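Local structure of BauA (Acinetobacter baumannii, 6HCP) at residues 60-65 against 139-144; 88-93 against 580-585; 527-532 against 562-567. The protein is the outer-membrane receptor for ferric preacinetobactin and, like other TonB-dependent receptors, probably carries the iron-loaded siderophore into the periplasm. One frame throughout, in Å; residues are numbered along the deposited sequence. Where two conformers were deposited one is given.

Interaction 1: residues 60-65 against 139-144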
# COMPACT_ATOMS: atom_id res chain seq x y z
N THR A 60 18.73 37.53 15.26
CA THR A 60 18.98 36.51 16.29
C THR A 60 20.28 35.78 15.96
O THR A 60 20.36 35.07 14.95
CB THR A 60 17.83 35.52 16.37
OG1 THR A 60 16.62 36.21 16.70
CG2 THR A 60 18.06 34.44 17.40
N PRO A 61 21.33 35.92 16.80
CA PRO A 61 22.62 35.27 16.54
C PRO A 61 22.66 33.84 17.09
O PRO A 61 23.65 33.41 17.69
CB PRO A 61 23.61 36.17 17.28
CG PRO A 61 22.81 36.63 18.48
CD PRO A 61 21.37 36.75 18.02
N PHE A 62 21.59 33.10 16.78
CA PHE A 62 21.40 31.70 17.12
C PHE A 62 20.56 31.09 16.00
O PHE A 62 19.89 31.84 15.28
CB PHE A 62 20.65 31.55 18.45
CG PHE A 62 21.37 32.12 19.65
CD1 PHE A 62 22.37 31.41 20.27
CD2 PHE A 62 21.07 33.39 20.10
CE1 PHE A 62 23.10 31.98 21.30
CE2 PHE A 62 21.79 33.95 21.14
CZ PHE A 62 22.79 33.25 21.74
N ASN A 63 20.67 29.77 15.83
CA ASN A 63 19.86 29.04 14.87
C ASN A 63 18.52 28.69 15.53
O ASN A 63 18.45 27.88 16.47
CB ASN A 63 20.64 27.83 14.35
CG ASN A 63 19.99 27.15 13.16
OD1 ASN A 63 18.77 27.20 13.02
ND2 ASN A 63 20.78 26.56 12.29
N THR A 64 17.47 29.39 15.10
CA THR A 64 16.15 29.36 15.70
C THR A 64 15.09 29.08 14.62
O THR A 64 15.27 29.44 13.45
CB THR A 64 15.79 30.68 16.37
OG1 THR A 64 15.93 31.73 15.40
CG2 THR A 64 16.64 30.94 17.59
N ILE A 65 14.01 28.43 15.04
CA ILE A 65 12.84 28.26 14.17
C ILE A 65 11.60 28.22 15.05
O ILE A 65 11.65 27.74 16.19
CB ILE A 65 12.97 27.01 13.28
CG1 ILE A 65 11.80 26.93 12.30
CG2 ILE A 65 13.08 25.75 14.12
CD1 ILE A 65 12.17 26.53 10.92
N GLU A 139 8.68 26.63 19.37
CA GLU A 139 9.90 27.28 19.04
C GLU A 139 11.09 26.39 19.43
O GLU A 139 11.08 25.72 20.47
CB GLU A 139 10.03 28.62 19.78
CG GLU A 139 8.85 29.55 19.63
CD GLU A 139 9.01 30.86 20.38
OE1 GLU A 139 9.90 30.94 21.29
OE2 GLU A 139 8.28 31.82 20.03
N VAL A 140 12.13 26.42 18.61
CA VAL A 140 13.36 25.68 18.86
C VAL A 140 14.52 26.66 18.77
O VAL A 140 14.66 27.40 17.78
CB VAL A 140 13.57 24.51 17.89
CG1 VAL A 140 14.84 23.73 18.24
CG2 VAL A 140 12.38 23.58 17.85
N LEU A 141 15.40 26.60 19.77
CA LEU A 141 16.69 27.27 19.73
C LEU A 141 17.76 26.19 19.83
O LEU A 141 17.74 25.41 20.77
CB LEU A 141 16.81 28.27 20.88
CG LEU A 141 18.10 29.10 20.86
CD1 LEU A 141 17.88 30.47 21.45
CD2 LEU A 141 19.23 28.38 21.58
N LYS A 142 18.62 26.10 18.82
CA LYS A 142 19.55 24.99 18.71
C LYS A 142 20.82 25.30 19.49
O LYS A 142 21.34 26.42 19.50
CB LYS A 142 19.84 24.66 17.25
CG LYS A 142 18.60 24.22 16.48
CD LYS A 142 18.82 24.01 15.01
CE LYS A 142 17.54 24.14 14.21
NZ LYS A 142 17.75 23.68 12.83
N GLY A 143 21.32 24.26 20.16
CA GLY A 143 22.53 24.33 20.98
C GLY A 143 22.21 24.79 22.40
O GLY A 143 21.07 25.13 22.73
N PRO A 144 23.21 24.78 23.29
CA PRO A 144 23.00 25.12 24.69
C PRO A 144 22.74 26.62 24.84
O PRO A 144 23.07 27.41 23.93
CB PRO A 144 24.33 24.74 25.36
CG PRO A 144 25.34 24.80 24.23
CD PRO A 144 24.58 24.32 23.02
O HOH W 1 22.10 28.45 17.76
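Backbone hydrogen bonds tie Asn63 to Lys142 and Ile65 to Val140 as two antiparallel chain segments come together. Lys142 N gives to Asn63 O at 3.0 Å, almost straight (166°). Ile65 and Val140 form a hydrogen-bonded pair with bonds in both directions, the shorter running from Val140 N to Ile65 O at 2.8 Å. Between these bonds Thr64 and Leu141 make a non-hydrogen-bonded pair, where Thr64 CA approaches Val140 O to 3.2 Å in a CA-H...O contact. Next to Asn63 a water continues the pairing: it accepts from Asn63 N and donates to Lys142 O, while lying in the plane of the Phe62 ring at its edge.

This is an edge pairing of the plug domain, the small domain that sits inside the barrel of TonB-dependent receptors. Strand 64-68 is outermost in the mixed plug sheet, and strand 135-142 passes on to 159-165 through backbone bonds of Glu139 and Leu141 with Asn162 and Thr160.

Apolar contacts occupy both faces. On one, Thr64 CG2 crosses to Leu141 CG at 4.0 Å, and Leu141 CD1 reaches Phe62 CB. On the other, Ile65 and Val140 lie side by side, Ile65 CG2 4.0 Å from Val140 CB.

The extended Lys142 chain passes the Asn63 amide, its CE 3.5 Å from Asn63 OD1, whereas its NZ travels on to a salt bridge with Asp88. A position anti to the backbone N (chi1 -170°) sets Asn63 CG beside the lysine chain; Asn63 ND2 is hydrogen-bonded to Ser529 OG of the barrel wall.

Interaction 2: residues 88-93 against 580-585; sequences DPSIYT and GFTYLD. With C8E ((hydroxyethyloxy)tri(ethyloxy)octane), chain B.
A type I beta turn of the plug, Asp88 to Ile91, rests against the inner wall of the barrel here, Pro89 and Ser90 facing Gly580 and Thr582 of strand 575-590. The turn is braced twice: Ile91 N bonds to Asp88 O, and Ser90 N to Asp88 OD1 at 2.9 Å, which makes an Asx turn. Pro89 sits at the front. Its CG lies 3.5 Å from the carbonyl carbon of Gly580, so that the proline ring meets the strand backbone directly at a residue without a side chain. Two strand positions on, Thr582 touches the turn with both its branches. A chi1 of 52° sets OG1 between the backbone N and the carbonyl carbon, and from there it donates to Pro89 O at 2.7 Å, approaching from above the carbonyl plane and 52° out of it. The methyl CG2 packs on Pro89 CB at 3.5 Å and comes within 3.2 Å of Ser90 OG, a hydroxyl whose hydrogen-bond partner is Glu564 on the adjoining strand. Phe581, between the two, turns its side chain away from the plug, and its CB touches the octyl chain of a C8E detergent molecule. Lys610 NZ of the barrel bonds to Asp88 O and Ile91 O. Between the two segments a single direct hydrogen bond supplies a donor to a carbonyl that the turn's own bonds do not use, and with apolar contact it holds the turn without strand pairing.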
# COMPACT_ATOMS: atom_id res chain seq x y z
N ASP A 88 13.54 19.25 10.26
CA ASP A 88 14.74 19.90 10.79
C ASP A 88 15.89 18.90 10.81
O ASP A 88 15.88 17.94 11.58
CB ASP A 88 14.48 20.46 12.18
CG ASP A 88 15.60 21.34 12.72
OD1 ASP A 88 16.77 21.17 12.28
OD2 ASP A 88 15.31 22.14 13.62
N PRO A 89 16.89 19.05 9.93
CA PRO A 89 17.98 18.08 9.86
C PRO A 89 18.94 18.10 11.06
O PRO A 89 19.81 17.24 11.16
CB PRO A 89 18.75 18.53 8.60
CG PRO A 89 18.52 20.03 8.55
CD PRO A 89 17.12 20.24 9.09
N SER A 90 18.77 19.07 11.96
CA SER A 90 19.57 19.10 13.18
C SER A 90 18.84 18.43 14.34
O SER A 90 19.33 18.44 15.48
CB SER A 90 19.97 20.53 13.51
OG SER A 90 20.93 20.99 12.58
N ILE A 91 17.65 17.88 14.08
CA ILE A 91 16.94 17.15 15.11
C ILE A 91 16.80 15.68 14.68
O ILE A 91 16.55 15.39 13.51
CB ILE A 91 15.58 17.82 15.39
CG1 ILE A 91 15.83 19.27 15.85
CG2 ILE A 91 14.77 17.01 16.39
CD1 ILE A 91 14.65 19.98 16.38
N TYR A 92 17.06 14.77 15.61
CA TYR A 92 16.97 13.35 15.32
C TYR A 92 16.08 12.67 16.35
O TYR A 92 16.25 12.88 17.56
CB TYR A 92 18.34 12.68 15.33
CG TYR A 92 18.28 11.19 15.11
CD1 TYR A 92 17.92 10.68 13.87
CD2 TYR A 92 18.47 10.31 16.16
CE1 TYR A 92 17.73 9.32 13.69
CE2 TYR A 92 18.28 8.95 15.99
CZ TYR A 92 17.96 8.45 14.74
OH TYR A 92 17.75 7.11 14.59
N THR A 93 15.18 11.81 15.87
CA THR A 93 14.42 10.90 16.72
C THR A 93 14.61 9.47 16.21
O THR A 93 14.71 9.24 15.00
CB THR A 93 12.93 11.28 16.80
OG1 THR A 93 12.28 10.37 17.69
CG2 THR A 93 12.24 11.26 15.46
N GLY A 580 16.33 20.74 4.97
CA GLY A 580 17.74 21.01 4.99
C GLY A 580 18.58 19.75 5.04
O GLY A 580 18.07 18.60 4.97
N PHE A 581 19.88 19.98 5.16
CA PHE A 581 20.92 18.97 5.18
C PHE A 581 21.86 19.29 6.34
O PHE A 581 22.18 20.45 6.59
CB PHE A 581 21.72 18.97 3.87
CG PHE A 581 20.86 18.85 2.63
CD1 PHE A 581 20.22 19.96 2.10
CD2 PHE A 581 20.64 17.62 2.04
CE1 PHE A 581 19.35 19.83 1.03
CE2 PHE A 581 19.83 17.51 0.91
CZ PHE A 581 19.14 18.60 0.45
N THR A 582 22.29 18.24 7.05
CA THR A 582 23.31 18.40 8.07
C THR A 582 24.38 17.31 7.96
O THR A 582 24.10 16.20 7.54
CB THR A 582 22.73 18.33 9.48
OG1 THR A 582 21.98 17.11 9.51
CG2 THR A 582 21.91 19.55 9.85
N TYR A 583 25.61 17.70 8.27
CA TYR A 583 26.69 16.79 8.58
C TYR A 583 27.10 17.00 10.04
O TYR A 583 27.30 18.14 10.48
CB TYR A 583 27.92 17.04 7.69
CG TYR A 583 29.13 16.23 8.10
CD1 TYR A 583 29.17 14.85 7.90
CD2 TYR A 583 30.17 16.81 8.81
CE1 TYR A 583 30.20 14.08 8.42
CE2 TYR A 583 31.23 16.06 9.30
CZ TYR A 583 31.24 14.69 9.10
OH TYR A 583 32.31 13.96 9.56
N LEU A 584 27.13 15.90 10.79
CA LEU A 584 27.50 15.91 12.20
C LEU A 584 28.65 14.94 12.42
O LEU A 584 28.61 13.79 11.94
CB LEU A 584 26.26 15.49 13.00
CG LEU A 584 26.47 15.28 14.49
CD1 LEU A 584 26.64 16.62 15.19
CD2 LEU A 584 25.29 14.52 15.08
N ASP A 585 29.64 15.39 13.20
CA ASP A 585 30.74 14.56 13.63
C ASP A 585 30.72 14.51 15.15
O ASP A 585 31.27 15.40 15.81
CB ASP A 585 32.06 15.11 13.10
CG ASP A 585 33.27 14.34 13.57
OD1 ASP A 585 33.12 13.11 13.70
OD2 ASP A 585 34.26 14.99 13.99
C1 C8E B . 25.72 21.81 4.41
C2 C8E B . 25.72 20.57 3.55
C3 C8E B . 25.54 19.30 4.37
C4 C8E B . 25.48 18.09 3.45
C5 C8E B . 25.12 16.80 4.19
C6 C8E B . 24.53 15.76 3.24
C7 C8E B . 23.90 14.61 4.02
C8 C8E B . 22.90 13.78 3.19
O9 C8E B . 22.90 12.42 3.59
C10 C8E B . 21.63 11.76 3.70
C11 C8E B . 21.77 10.33 4.18
O12 C8E B . 21.78 9.36 3.12
C13 C8E B . 23.01 8.57 3.10
C14 C8E B . 22.80 7.08 3.46
O15 C8E B . 23.89 6.43 4.19
C16 C8E B . 23.49 5.16 4.81
C17 C8E B . 24.56 4.44 5.69
O18 C8E B . 24.04 3.10 5.99

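Interaction 3: residues 527-532 against 562-567. With C8E ((hydroxyethyloxy)tri(ethyloxy)octane), chain C; EDO (1,2-ethanediol), chain S.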
# COMPACT_ATOMS: atom_id res chain seq x y z
N THR A 527 19.27 29.36 6.32
CA THR A 527 20.27 29.45 7.39
C THR A 527 21.40 28.47 7.08
O THR A 527 21.15 27.32 6.66
CB THR A 527 19.67 29.14 8.77
OG1 THR A 527 18.57 30.02 9.00
CG2 THR A 527 20.65 29.29 9.91
N LEU A 528 22.64 28.95 7.22
CA LEU A 528 23.81 28.11 7.12
C LEU A 528 24.63 28.31 8.39
O LEU A 528 25.01 29.43 8.67
CB LEU A 528 24.61 28.47 5.86
CG LEU A 528 25.92 27.70 5.69
CD1 LEU A 528 25.64 26.23 5.40
CD2 LEU A 528 26.79 28.29 4.60
N SER A 529 24.83 27.25 9.18
CA SER A 529 25.60 27.40 10.41
C SER A 529 26.55 26.23 10.66
O SER A 529 26.33 25.11 10.21
CB SER A 529 24.72 27.65 11.60
OG SER A 529 23.67 26.72 11.66
N ALA A 530 27.64 26.55 11.36
CA ALA A 530 28.65 25.61 11.75
C ALA A 530 28.89 25.77 13.25
O ALA A 530 28.87 26.88 13.78
CB ALA A 530 29.91 25.85 10.97
N PHE A 531 29.08 24.65 13.94
CA PHE A 531 29.21 24.70 15.37
C PHE A 531 30.20 23.63 15.83
O PHE A 531 30.42 22.63 15.18
CB PHE A 531 27.85 24.50 16.05
CG PHE A 531 27.22 23.15 15.79
CD1 PHE A 531 27.57 22.04 16.54
CD2 PHE A 531 26.26 23.00 14.81
CE1 PHE A 531 26.98 20.81 16.31
CE2 PHE A 531 25.67 21.77 14.57
CZ PHE A 531 26.02 20.67 15.34
N GLU A 532 30.78 23.89 17.01
CA GLU A 532 31.50 22.90 17.76
C GLU A 532 31.02 22.98 19.20
O GLU A 532 30.97 24.08 19.79
CB GLU A 532 33.02 23.12 17.69
CG GLU A 532 33.79 22.19 18.60
CD GLU A 532 35.30 22.32 18.51
OE1 GLU A 532 35.86 21.95 17.46
OE2 GLU A 532 35.89 22.84 19.45
N GLY A 562 29.45 20.27 13.62
CA GLY A 562 28.40 20.14 12.66
C GLY A 562 28.32 21.31 11.70
O GLY A 562 28.75 22.43 12.01
N ILE A 563 27.69 21.04 10.56
CA ILE A 563 27.32 22.03 9.58
C ILE A 563 25.86 21.79 9.20
O ILE A 563 25.45 20.65 8.98
CB ILE A 563 28.24 21.94 8.35
CG1 ILE A 563 29.70 22.25 8.69
CG2 ILE A 563 27.73 22.84 7.23
CD1 ILE A 563 30.66 21.78 7.62
N GLU A 564 25.08 22.87 9.14
CA GLU A 564 23.62 22.84 8.93
C GLU A 564 23.27 23.81 7.79
O GLU A 564 23.63 24.98 7.86
CB GLU A 564 22.89 23.29 10.20
CG GLU A 564 23.38 22.67 11.50
CD GLU A 564 23.04 23.48 12.75
OE1 GLU A 564 22.35 22.95 13.65
OE2 GLU A 564 23.44 24.65 12.82
N TRP A 565 22.54 23.33 6.76
CA TRP A 565 21.89 24.20 5.80
C TRP A 565 20.39 23.92 5.85
O TRP A 565 19.99 22.78 5.66
CB TRP A 565 22.43 23.99 4.38
CG TRP A 565 21.64 24.72 3.34
CD1 TRP A 565 21.11 25.97 3.44
CD2 TRP A 565 21.28 24.24 2.04
NE1 TRP A 565 20.40 26.28 2.30
CE2 TRP A 565 20.51 25.24 1.42
CE3 TRP A 565 21.54 23.06 1.33
CZ2 TRP A 565 19.99 25.10 0.13
CZ3 TRP A 565 20.99 22.90 0.07
CH2 TRP A 565 20.24 23.91 -0.52
N SER A 566 19.59 24.92 6.24
CA SER A 566 18.15 24.72 6.28
C SER A 566 17.43 25.93 5.67
O SER A 566 18.04 26.97 5.42
CB SER A 566 17.66 24.42 7.67
OG SER A 566 17.99 25.48 8.53
N PHE A 567 16.14 25.74 5.38
CA PHE A 567 15.37 26.76 4.67
C PHE A 567 13.90 26.56 4.99
O PHE A 567 13.47 25.46 5.40
CB PHE A 567 15.65 26.68 3.16
CG PHE A 567 15.72 25.29 2.61
CD1 PHE A 567 14.57 24.57 2.37
CD2 PHE A 567 16.94 24.65 2.46
CE1 PHE A 567 14.64 23.25 1.95
CE2 PHE A 567 17.00 23.33 2.02
CZ PHE A 567 15.85 22.63 1.80
C1 C8E C . 32.41 19.25 9.94
C2 C8E C . 32.02 20.32 10.94
C3 C8E C . 32.81 21.62 10.77
C4 C8E C . 32.79 22.49 12.02
C5 C8E C . 34.21 22.85 12.44
C6 C8E C . 34.21 23.75 13.66
C7 C8E C . 33.18 24.87 13.56
C8 C8E C . 33.43 25.96 14.60
O9 C8E C . 32.66 27.10 14.27
C10 C8E C . 32.75 28.12 15.28
C11 C8E C . 33.72 29.24 14.87
O12 C8E C . 33.72 30.31 15.84
C13 C8E C . 34.16 31.57 15.33
C14 C8E C . 33.65 32.68 16.23
O15 C8E C . 33.13 32.16 17.46
C16 C8E C . 33.86 32.60 18.61
C17 C8E C . 32.96 33.27 19.64
O18 C8E C . 32.41 34.50 19.15
C19 C8E C . 33.16 35.65 19.56
C20 C8E C . 32.35 36.91 19.30
O21 C8E C . 30.99 36.48 19.21
C1 EDO S . 33.61 25.67 22.56
O1 EDO S . 34.83 26.33 22.91
C2 EDO S . 33.93 24.73 21.44
O2 EDO S . 34.94 23.84 21.91
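Thr527 and Ser566 begin this antiparallel pairing with bonds both ways, Thr527 N to Ser566 O at 2.8 Å and Ser566 N back to Thr527 O. That same Thr527 O lies at the edge of the Trp565 indole, 3.5 Å from its CD1. Leu528, on the outer face with Trp565, reaches across with CD1 to Trp565 CB at 4.0 Å. Ser529 is bonded both ways to the backbone of Glu564. Ser529 OG also faces Glu564 OE2, but 2.4 Å is too short to be taken at face value, and Glu564 has two conformers. Ala530 CB faces Ile563 CG1, which also touches the octyl chain of a C8E molecule. Phe531, bonded both ways to Gly562, has CG turned between the backbone N and carbonyl carbon (chi1 64°) and lays its ring over Gly562 CA, 3.8 Å from the ring centroid, in a CH-pi contact. Glu564 CD lies at the ring edge, 3.6 Å from Phe531 CE2, the side chains crossing at about a right angle. Glu532 forms a salt bridge with Arg561, just before Gly562. Both strands belong to the barrel wall, 524-541 bonded to 508-520 and 549-569 to 575-590, while Arg107 of the plug pairs with Glu564 on the inner face.

In the fold
The three contacts meet around one polar cluster at the boundary of plug and barrel. Interaction 1 lies within the plug, interaction 3 within the wall, and interaction 2 spans the two. Lys142 of interaction 1 reaches Asp88 of interaction 2, NZ to OD1 2.7 Å. Elsewhere on the plug, Asn63 ND2 probably bonds to Ser529 OG of interaction 3 at 3.0 Å, and Ser90 OG of interaction 2 probably to Glu564 OE1, so Glu564, which also pairs with Arg107, meets the plug at more than one residue. In the wall, interactions 2 and 3 use neighbouring strands, with Phe581 N 2.8 Å from Trp565 O. Their centres are about 9 Å apart, and detergent lies on the outer faces of both.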